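PDB 3ZMR: xyloglucan-specific endo-beta-1,4-glucanase BoGH5A from Bacteroides ovatus, which hydrolyses internal beta-1,4-glucosidic linkages in the backbone of xyloglucan, retaining the beta-configuration and releasing xyloglucan oligosaccharides. Local coordinates for residues A[152-166]-A[439-451]. Sequence-based numbering, arbitrary orientation.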
ATOM      1  N   ASN A 152      21.964  -0.020  12.991  1.00 11.08           N
ATOM      2  CA  ASN A 152      21.390   1.176  13.594  1.00 10.61           C
ATOM      3  C   ASN A 152      21.085   1.019  15.067  1.00 11.51           C
ATOM      4  O   ASN A 152      20.795  -0.077  15.514  1.00 13.27           O
ATOM      5  CB  ASN A 152      20.111   1.577  12.849  1.00  9.27           C
ATOM      6  CG  ASN A 152      20.435   2.195  11.500  1.00  9.20           C
ATOM      7  OD1 ASN A 152      21.178   3.175  11.440  1.00 10.60           O
ATOM      8  ND2 ASN A 152      19.915   1.629  10.432  1.00  9.37           N
ATOM      9  N   PRO A 153      21.137   2.130  15.814  1.00  9.77           N
ATOM     10  CA  PRO A 153      20.692   2.096  17.186  1.00 11.73           C
ATOM     11  C   PRO A 153      19.173   2.152  17.295  1.00 11.80           C
ATOM     12  O   PRO A 153      18.480   2.424  16.314  1.00 11.51           O
ATOM     13  CB  PRO A 153      21.293   3.380  17.767  1.00 13.07           C
ATOM     14  CG  PRO A 153      21.361   4.330  16.612  1.00 12.80           C
ATOM     15  CD  PRO A 153      21.566   3.486  15.399  1.00 12.49           C
ATOM     16  N   THR A 154      18.658   1.914  18.500  1.00 11.69           N
ATOM     17  CA  THR A 154      17.204   2.064  18.740  1.00 11.28           C
ATOM     18  C   THR A 154      16.804   3.507  18.429  1.00 11.67           C
ATOM     19  O   THR A 154      17.441   4.425  18.949  1.00 12.04           O
ATOM     20  CB  THR A 154      16.865   1.727  20.201  1.00 13.07           C
ATOM     21  OG1 THR A 154      17.445   0.465  20.507  1.00 14.92           O
ATOM     22  CG2 THR A 154      15.357   1.657  20.425  1.00 14.51           C
ATOM     23  N   PRO A 155      15.723   3.723  17.641  1.00 12.51           N
ATOM     24  CA  PRO A 155      15.202   5.065  17.473  1.00 16.72           C
ATOM     25  C   PRO A 155      14.920   5.706  18.822  1.00 14.04           C
ATOM     26  O   PRO A 155      14.439   5.045  19.749  1.00 17.18           O
ATOM     27  CB  PRO A 155      13.937   4.855  16.641  1.00 18.68           C
ATOM     28  CG  PRO A 155      14.253   3.645  15.840  1.00 13.26           C
ATOM     29  CD  PRO A 155      14.974   2.755  16.831  1.00 12.84           C
ATOM     30  N   ASN A 156      15.221   6.988  18.917  1.00 13.00           N
ATOM     31  CA  ASN A 156      15.111   7.732  20.159  1.00 13.47           C
ATOM     32  C   ASN A 156      14.446   9.100  19.993  1.00 12.25           C
ATOM     33  O   ASN A 156      14.155   9.559  18.877  1.00 12.50           O
ATOM     34  CB  ASN A 156      16.489   7.821  20.827  1.00 16.68           C
ATOM     35  CG  ASN A 156      17.502   8.570  19.981  1.00 13.71           C
ATOM     36  OD1 ASN A 156      17.155   9.450  19.202  1.00 14.23           O
ATOM     37  ND2 ASN A 156      18.769   8.254  20.167  1.00 18.79           N
ATOM     38  N   LYS A 157      14.197   9.738  21.122  1.00 14.70           N
ATOM     39  CA  LYS A 157      13.520  11.037  21.161  1.00 13.77           C
ATOM     40  C   LYS A 157      14.305  12.103  20.392  1.00 13.72           C
ATOM     41  O   LYS A 157      13.741  12.851  19.606  1.00 14.55           O
ATOM     42  CB  LYS A 157      13.275  11.472  22.634  1.00 21.62           C
ATOM     43  CG  LYS A 157      12.908  12.928  22.889  1.00 19.86           C
ATOM     44  CD  LYS A 157      12.676  13.195  24.395  1.00 38.24           C
ATOM     45  CE  LYS A 157      12.605  14.678  24.736  1.00101.21           C
ATOM     46  NZ  LYS A 157      13.881  15.400  24.463  1.00 86.06           N
ATOM     47  N   VAL A 158      15.617  12.176  20.586  1.00 13.12           N
ATOM     48  CA  VAL A 158      16.365  13.227  19.917  1.00 16.73           C
ATOM     49  C   VAL A 158      16.369  13.040  18.395  1.00 13.15           C
ATOM     50  O   VAL A 158      16.407  14.030  17.638  1.00 12.63           O
ATOM     51  CB  VAL A 158      17.813  13.409  20.453  1.00 14.93           C
ATOM     52  CG1 VAL A 158      17.773  13.874  21.912  1.00 17.59           C
ATOM     53  CG2 VAL A 158      18.633  12.160  20.288  1.00 14.84           C
ATOM     54  N   LEU A 159      16.338  11.794  17.914  1.00 14.14           N
ATOM     55  CA  LEU A 159      16.241  11.573  16.465  1.00 11.40           C
ATOM     56  C   LEU A 159      14.930  12.148  15.918  1.00 11.47           C
ATOM     57  O   LEU A 159      14.909  12.882  14.942  1.00 11.48           O
ATOM     58  CB  LEU A 159      16.303  10.067  16.133  1.00 11.92           C
ATOM     59  CG  LEU A 159      16.050   9.711  14.668  1.00 13.42           C
ATOM     60  CD1 LEU A 159      17.082  10.420  13.777  1.00 11.83           C
ATOM     61  CD2 LEU A 159      16.051   8.194  14.478  1.00 17.39           C
ATOM     62  N   PHE A 160      13.820  11.787  16.563  1.00 10.47           N
ATOM     63  CA  PHE A 160      12.516  12.271  16.083  1.00 11.12           C
ATOM     64  C   PHE A 160      12.380  13.773  16.197  1.00 11.46           C
ATOM     65  O   PHE A 160      11.801  14.399  15.314  1.00  9.74           O
ATOM     66  CB  PHE A 160      11.361  11.546  16.781  1.00 10.60           C
ATOM     67  CG  PHE A 160      11.304  10.078  16.430  1.00 10.05           C
ATOM     68  CD1 PHE A 160      11.174   9.672  15.091  1.00 10.03           C
ATOM     69  CD2 PHE A 160      11.389   9.087  17.419  1.00 12.70           C
ATOM     70  CE1 PHE A 160      11.107   8.330  14.758  1.00 12.03           C
ATOM     71  CE2 PHE A 160      11.334   7.741  17.075  1.00 11.52           C
ATOM     72  CZ  PHE A 160      11.185   7.362  15.758  1.00 10.37           C
ATOM     73  N   GLU A 161      12.928  14.351  17.268  1.00 11.20           N
ATOM     74  CA  GLU A 161      12.961  15.801  17.404  1.00 10.64           C
ATOM     75  C   GLU A 161      13.783  16.476  16.302  1.00  9.77           C
ATOM     76  O   GLU A 161      13.406  17.519  15.779  1.00 13.14           O
ATOM     77  CB  GLU A 161      13.467  16.216  18.789  1.00 13.06           C
ATOM     78  CG  GLU A 161      12.468  15.889  19.880  1.00 14.14           C
ATOM     79  CD  GLU A 161      12.942  16.211  21.264  1.00 22.59           C
ATOM     80  OE1 GLU A 161      14.174  16.303  21.492  1.00 25.56           O
ATOM     81  OE2 GLU A 161      12.050  16.339  22.135  1.00 27.57           O
ATOM     82  N   GLY A 162      14.882  15.838  15.917  1.00 11.62           N
ATOM     83  CA  GLY A 162      15.723  16.377  14.842  1.00 12.25           C
ATOM     84  C   GLY A 162      15.027  16.326  13.499  1.00 12.03           C
ATOM     85  O   GLY A 162      15.119  17.246  12.678  1.00 12.14           O
ATOM     86  N   ILE A 163      14.326  15.214  13.250  1.00 12.11           N
ATOM     87  CA  ILE A 163      13.524  15.063  12.021  1.00 10.81           C
ATOM     88  C   ILE A 163      12.490  16.183  11.910  1.00  8.90           C
ATOM     89  O   ILE A 163      12.369  16.853  10.861  1.00 10.32           O
ATOM     90  CB  ILE A 163      12.899  13.652  11.939  1.00  9.39           C
ATOM     91  CG1 ILE A 163      13.989  12.595  11.682  1.00 10.46           C
ATOM     92  CG2 ILE A 163      11.785  13.572  10.882  1.00 10.78           C
ATOM     93  CD1 ILE A 163      13.495  11.179  11.949  1.00 11.67           C
ATOM     94  N   LYS A 164      11.741  16.399  12.995  1.00  9.56           N
ATOM     95  CA  LYS A 164      10.746  17.464  13.019  1.00 11.34           C
ATOM     96  C   LYS A 164      11.361  18.847  12.821  1.00 12.38           C
ATOM     97  O   LYS A 164      10.888  19.654  12.034  1.00 12.89           O
ATOM     98  CB  LYS A 164       9.973  17.410  14.319  1.00 11.61           C
ATOM     99  CG  LYS A 164       8.867  18.451  14.474  1.00 12.25           C
ATOM    100  CD  LYS A 164       7.617  18.100  13.698  1.00 14.14           C
ATOM    101  CE  LYS A 164       6.584  19.217  13.798  1.00 19.98           C
ATOM    102  NZ  LYS A 164       5.359  18.842  13.083  1.00 24.64           N
ATOM    103  N   ALA A 165      12.472  19.083  13.522  1.00 11.74           N
ATOM    104  CA  ALA A 165      13.149  20.377  13.465  1.00 13.08           C
ATOM    105  C   ALA A 165      13.675  20.744  12.079  1.00 13.06           C
ATOM    106  O   ALA A 165      13.698  21.919  11.702  1.00 17.68           O
ATOM    107  CB  ALA A 165      14.268  20.412  14.493  1.00 15.70           C
ATOM    108  N   ALA A 166      14.038  19.739  11.294  1.00 12.60           N
ATOM    109  CA  ALA A 166      14.549  19.945   9.937  1.00 18.37           C
ATOM    110  C   ALA A 166      13.438  20.294   8.937  1.00 13.32           C
ATOM    111  O   ALA A 166      13.711  20.681   7.803  1.00 15.63           O
ATOM    112  CB  ALA A 166      15.277  18.694   9.496  1.00 14.58           C
ATOM    113  N   ALA A 439      18.470   4.916   5.601  1.00 10.78           N
ATOM    114  CA  ALA A 439      18.760   3.579   6.169  1.00 11.01           C
ATOM    115  C   ALA A 439      19.890   3.646   7.190  1.00 10.10           C
ATOM    116  O   ALA A 439      20.388   2.611   7.642  1.00 10.77           O
ATOM    117  CB  ALA A 439      19.103   2.582   5.076  1.00 12.03           C
ATOM    118  N   GLY A 440      20.265   4.862   7.587  1.00  9.61           N
ATOM    119  CA  GLY A 440      21.372   5.065   8.551  1.00  9.11           C
ATOM    120  C   GLY A 440      22.777   4.801   8.043  1.00 12.15           C
ATOM    121  O   GLY A 440      23.719   4.706   8.846  1.00 12.19           O
ATOM    122  N   TYR A 441      22.909   4.683   6.726  1.00 10.40           N
ATOM    123  CA  TYR A 441      24.207   4.415   6.078  1.00 10.55           C
ATOM    124  C   TYR A 441      24.611   5.706   5.330  1.00  9.65           C
ATOM    125  O   TYR A 441      24.284   6.820   5.783  1.00 11.03           O
ATOM    126  CB  TYR A 441      24.131   3.136   5.210  1.00 13.65           C
ATOM    127  CG  TYR A 441      25.447   2.667   4.630  1.00 14.54           C
ATOM    128  CD1 TYR A 441      26.534   2.452   5.448  1.00 16.12           C
ATOM    129  CD2 TYR A 441      25.590   2.453   3.256  1.00 15.88           C
ATOM    130  CE1 TYR A 441      27.760   2.022   4.927  1.00 18.22           C
ATOM    131  CE2 TYR A 441      26.805   2.063   2.721  1.00 18.97           C
ATOM    132  CZ  TYR A 441      27.882   1.834   3.565  1.00 19.17           C
ATOM    133  OH  TYR A 441      29.088   1.469   3.021  1.00 24.11           O
ATOM    134  N   THR A 442      25.322   5.605   4.214  1.00  9.82           N
ATOM    135  CA  THR A 442      25.854   6.825   3.601  1.00  9.41           C
ATOM    136  C   THR A 442      24.804   7.796   3.063  1.00  8.88           C
ATOM    137  O   THR A 442      25.059   8.997   2.936  1.00 11.56           O
ATOM    138  CB  THR A 442      26.819   6.502   2.456  1.00 11.57           C
ATOM    139  OG1 THR A 442      26.126   5.772   1.445  1.00 12.95           O
ATOM    140  CG2 THR A 442      28.009   5.710   2.971  1.00 14.34           C
ATOM    141  N   GLU A 443      23.625   7.261   2.787  1.00  9.64           N
ATOM    142  CA  GLU A 443      22.476   8.037   2.307  1.00  9.06           C
ATOM    143  C   GLU A 443      21.697   8.738   3.433  1.00  8.71           C
ATOM    144  O   GLU A 443      20.725   9.468   3.163  1.00  9.76           O
ATOM    145  CB  GLU A 443      21.521   7.131   1.532  1.00 10.13           C
ATOM    146  CG  GLU A 443      20.609   6.257   2.404  1.00 10.41           C
ATOM    147  CD  GLU A 443      21.367   5.379   3.389  1.00 12.09           C
ATOM    148  OE1 GLU A 443      22.343   4.689   2.977  1.00 13.72           O
ATOM    149  OE2 GLU A 443      20.988   5.378   4.579  1.00 12.01           O
ATOM    150  N   LYS A 444      22.108   8.568   4.684  1.00  9.89           N
ATOM    151  CA  LYS A 444      21.305   9.046   5.795  1.00  9.55           C
ATOM    152  C   LYS A 444      21.243  10.589   5.858  1.00  9.13           C
ATOM    153  O   LYS A 444      22.188  11.293   5.422  1.00  9.96           O
ATOM    154  CB  LYS A 444      21.807   8.455   7.114  1.00  9.95           C
ATOM    155  CG  LYS A 444      23.070   9.119   7.650  1.00  9.02           C
ATOM    156  CD  LYS A 444      23.719   8.292   8.756  1.00 11.53           C
ATOM    157  CE  LYS A 444      24.907   9.046   9.340  1.00 12.54           C
ATOM    158  NZ  LYS A 444      25.624   8.235  10.360  1.00 14.01           N
ATOM    159  N   LEU A 445      20.136  11.116   6.404  1.00  9.62           N
ATOM    160  CA  LEU A 445      20.003  12.556   6.568  1.00 10.18           C
ATOM    161  C   LEU A 445      20.432  13.042   7.939  1.00 10.52           C
ATOM    162  O   LEU A 445      20.820  14.197   8.105  1.00  9.97           O
ATOM    163  CB  LEU A 445      18.590  13.012   6.273  1.00  8.79           C
ATOM    164  CG  LEU A 445      18.058  12.691   4.892  1.00 10.28           C
ATOM    165  CD1 LEU A 445      16.625  13.196   4.816  1.00 10.82           C
ATOM    166  CD2 LEU A 445      18.919  13.295   3.765  1.00 18.25           C
ATOM    167  N   PHE A 446      20.361  12.132   8.910  1.00  9.33           N
ATOM    168  CA  PHE A 446      20.600  12.460  10.327  1.00  9.82           C
ATOM    169  C   PHE A 446      21.574  11.468  10.972  1.00 10.30           C
ATOM    170  O   PHE A 446      21.676  10.320  10.573  1.00 12.92           O
ATOM    171  CB  PHE A 446      19.277  12.432  11.144  1.00 11.47           C
ATOM    172  CG  PHE A 446      18.268  13.400  10.645  1.00 12.17           C
ATOM    173  CD1 PHE A 446      18.282  14.722  11.069  1.00 12.76           C
ATOM    174  CD2 PHE A 446      17.332  13.013   9.705  1.00 13.36           C
ATOM    175  CE1 PHE A 446      17.383  15.634  10.546  1.00 14.39           C
ATOM    176  CE2 PHE A 446      16.432  13.931   9.192  1.00 14.98           C
ATOM    177  CZ  PHE A 446      16.482  15.242   9.586  1.00 19.44           C
ATOM    178  N   ASP A 447      22.273  11.945  11.998  1.00 11.64           N
ATOM    179  CA  ASP A 447      22.957  11.063  12.917  1.00 11.93           C
ATOM    180  C   ASP A 447      21.894  10.353  13.772  1.00 10.33           C
ATOM    181  O   ASP A 447      21.112  11.006  14.467  1.00 13.14           O
ATOM    182  CB  ASP A 447      23.885  11.834  13.834  1.00 16.76           C
ATOM    183  CG  ASP A 447      24.812  10.930  14.558  1.00 19.30           C
ATOM    184  OD1 ASP A 447      24.377  10.237  15.476  1.00 17.88           O
ATOM    185  OD2 ASP A 447      25.976  10.873  14.194  1.00 63.87           O
ATOM    186  N   ARG A 448      21.848   9.024  13.698  1.00 11.37           N
ATOM    187  CA  ARG A 448      20.812   8.281  14.454  1.00 11.09           C
ATOM    188  C   ARG A 448      20.931   8.403  15.969  1.00 13.00           C
ATOM    189  O   ARG A 448      19.947   8.327  16.707  1.00 14.14           O
ATOM    190  CB  ARG A 448      20.797   6.813  14.065  1.00 10.49           C
ATOM    191  CG  ARG A 448      20.345   6.495  12.651  1.00 10.78           C
ATOM    192  CD  ARG A 448      18.932   7.005  12.360  1.00 11.00           C
ATOM    193  NE  ARG A 448      18.441   6.513  11.090  1.00 10.75           N
ATOM    194  CZ  ARG A 448      17.968   5.294  10.886  1.00  9.26           C
ATOM    195  NH1 ARG A 448      17.805   4.433  11.888  1.00 10.66           N
ATOM    196  NH2 ARG A 448      17.599   4.953   9.663  1.00  9.56           N
ATOM    197  N   THR A 449      22.145   8.589  16.459  1.00 13.20           N
ATOM    198  CA  THR A 449      22.352   8.684  17.901  1.00 14.29           C
ATOM    199  C   THR A 449      21.926  10.018  18.469  1.00 14.35           C
ATOM    200  O   THR A 449      21.242  10.071  19.520  1.00 17.63           O
ATOM    201  CB  THR A 449      23.807   8.358  18.245  1.00 17.74           C
ATOM    202  OG1 THR A 449      24.079   7.020  17.822  1.00 25.33           O
ATOM    203  CG2 THR A 449      24.033   8.460  19.749  1.00 19.83           C
ATOM    204  N   THR A 450      22.336  11.099  17.811  1.00 17.75           N
ATOM    205  CA  THR A 450      22.100  12.451  18.340  1.00 17.13           C
ATOM    206  C   THR A 450      20.934  13.204  17.731  1.00 12.95           C
ATOM    207  O   THR A 450      20.515  14.235  18.259  1.00 15.56           O
ATOM    208  CB  THR A 450      23.323  13.335  18.113  1.00 19.94           C
ATOM    209  OG1 THR A 450      23.496  13.534  16.716  1.00 15.82           O
ATOM    210  CG2 THR A 450      24.559  12.676  18.697  1.00 21.02           C
ATOM    211  N   GLY A 451      20.427  12.711  16.593  1.00 15.44           N
ATOM    212  CA  GLY A 451      19.419  13.451  15.847  1.00 16.00           C
ATOM    213  C   GLY A 451      19.883  14.695  15.090  1.00 14.82           C
ATOM    214  O   GLY A 451      19.081  15.396  14.455  1.00 16.55           O
TER
HETATM  215  O   HOH W   1      23.306   4.817  11.535  1.00 12.95           O
HETATM  216  O   HOH W   2      17.930   4.644  14.769  1.00 12.58           O
HETATM  217  O   HOH W   3      17.980   6.493  16.954  1.00 13.11           O
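Phe446 lays its ring against helix 157-165, where Ile163 CG1 sits over one face in a CH-pi contact, 4.1 Å from the ring centroid. Ala166 meets the ring edge near CZ with its CB; its short side chain suits so close an approach. Leu159, its CG anti to the backbone N (chi1 173°), spreads its two methyls: CD1 lies 4.0 Å from Phe446 CB, while CD2 packs on the aliphatic CD of Arg448. Glycines let the backbones meet. Gly162 CA points a C-H at Gly451 O, and Gly451 CA does the same to Val158 O at 3.6 Å; a CB on Gly162 would run into Gly451 O, and one on Gly451, which also has positive phi, into Val158 O. Asn156 works in both directions, its OD1 capping the helix at Leu159 N and its ND2 donating to Thr449 O at 3.1 Å. Replacing Asn156 by an alanine is likely to leave Leu159 N without its cap and Thr449 O without this donor. Further out, the Asn152 amide stacks on the Arg448 guanidinium, planes 17° apart. Its ND2 donates to Asn130 O and, almost straight, to Ala439 O, which lies in the amide plane although ND2 stands above the Ala439 carbonyl plane. Arg448 NH1 donates to Thr131 OG1 and, through water 2, reaches Pro153 O; NH2 bonds to Gly129 O and forms a salt bridge with Asp438 OD1. The contact ties helix 157-165, between barrel strands 125-127 and 170-173, to the loop joining strand 433-436 to helix 456-471, whose Ile459 also touches Phe446; Ala439 lies close to substrate-binding Asn130 and Trp437.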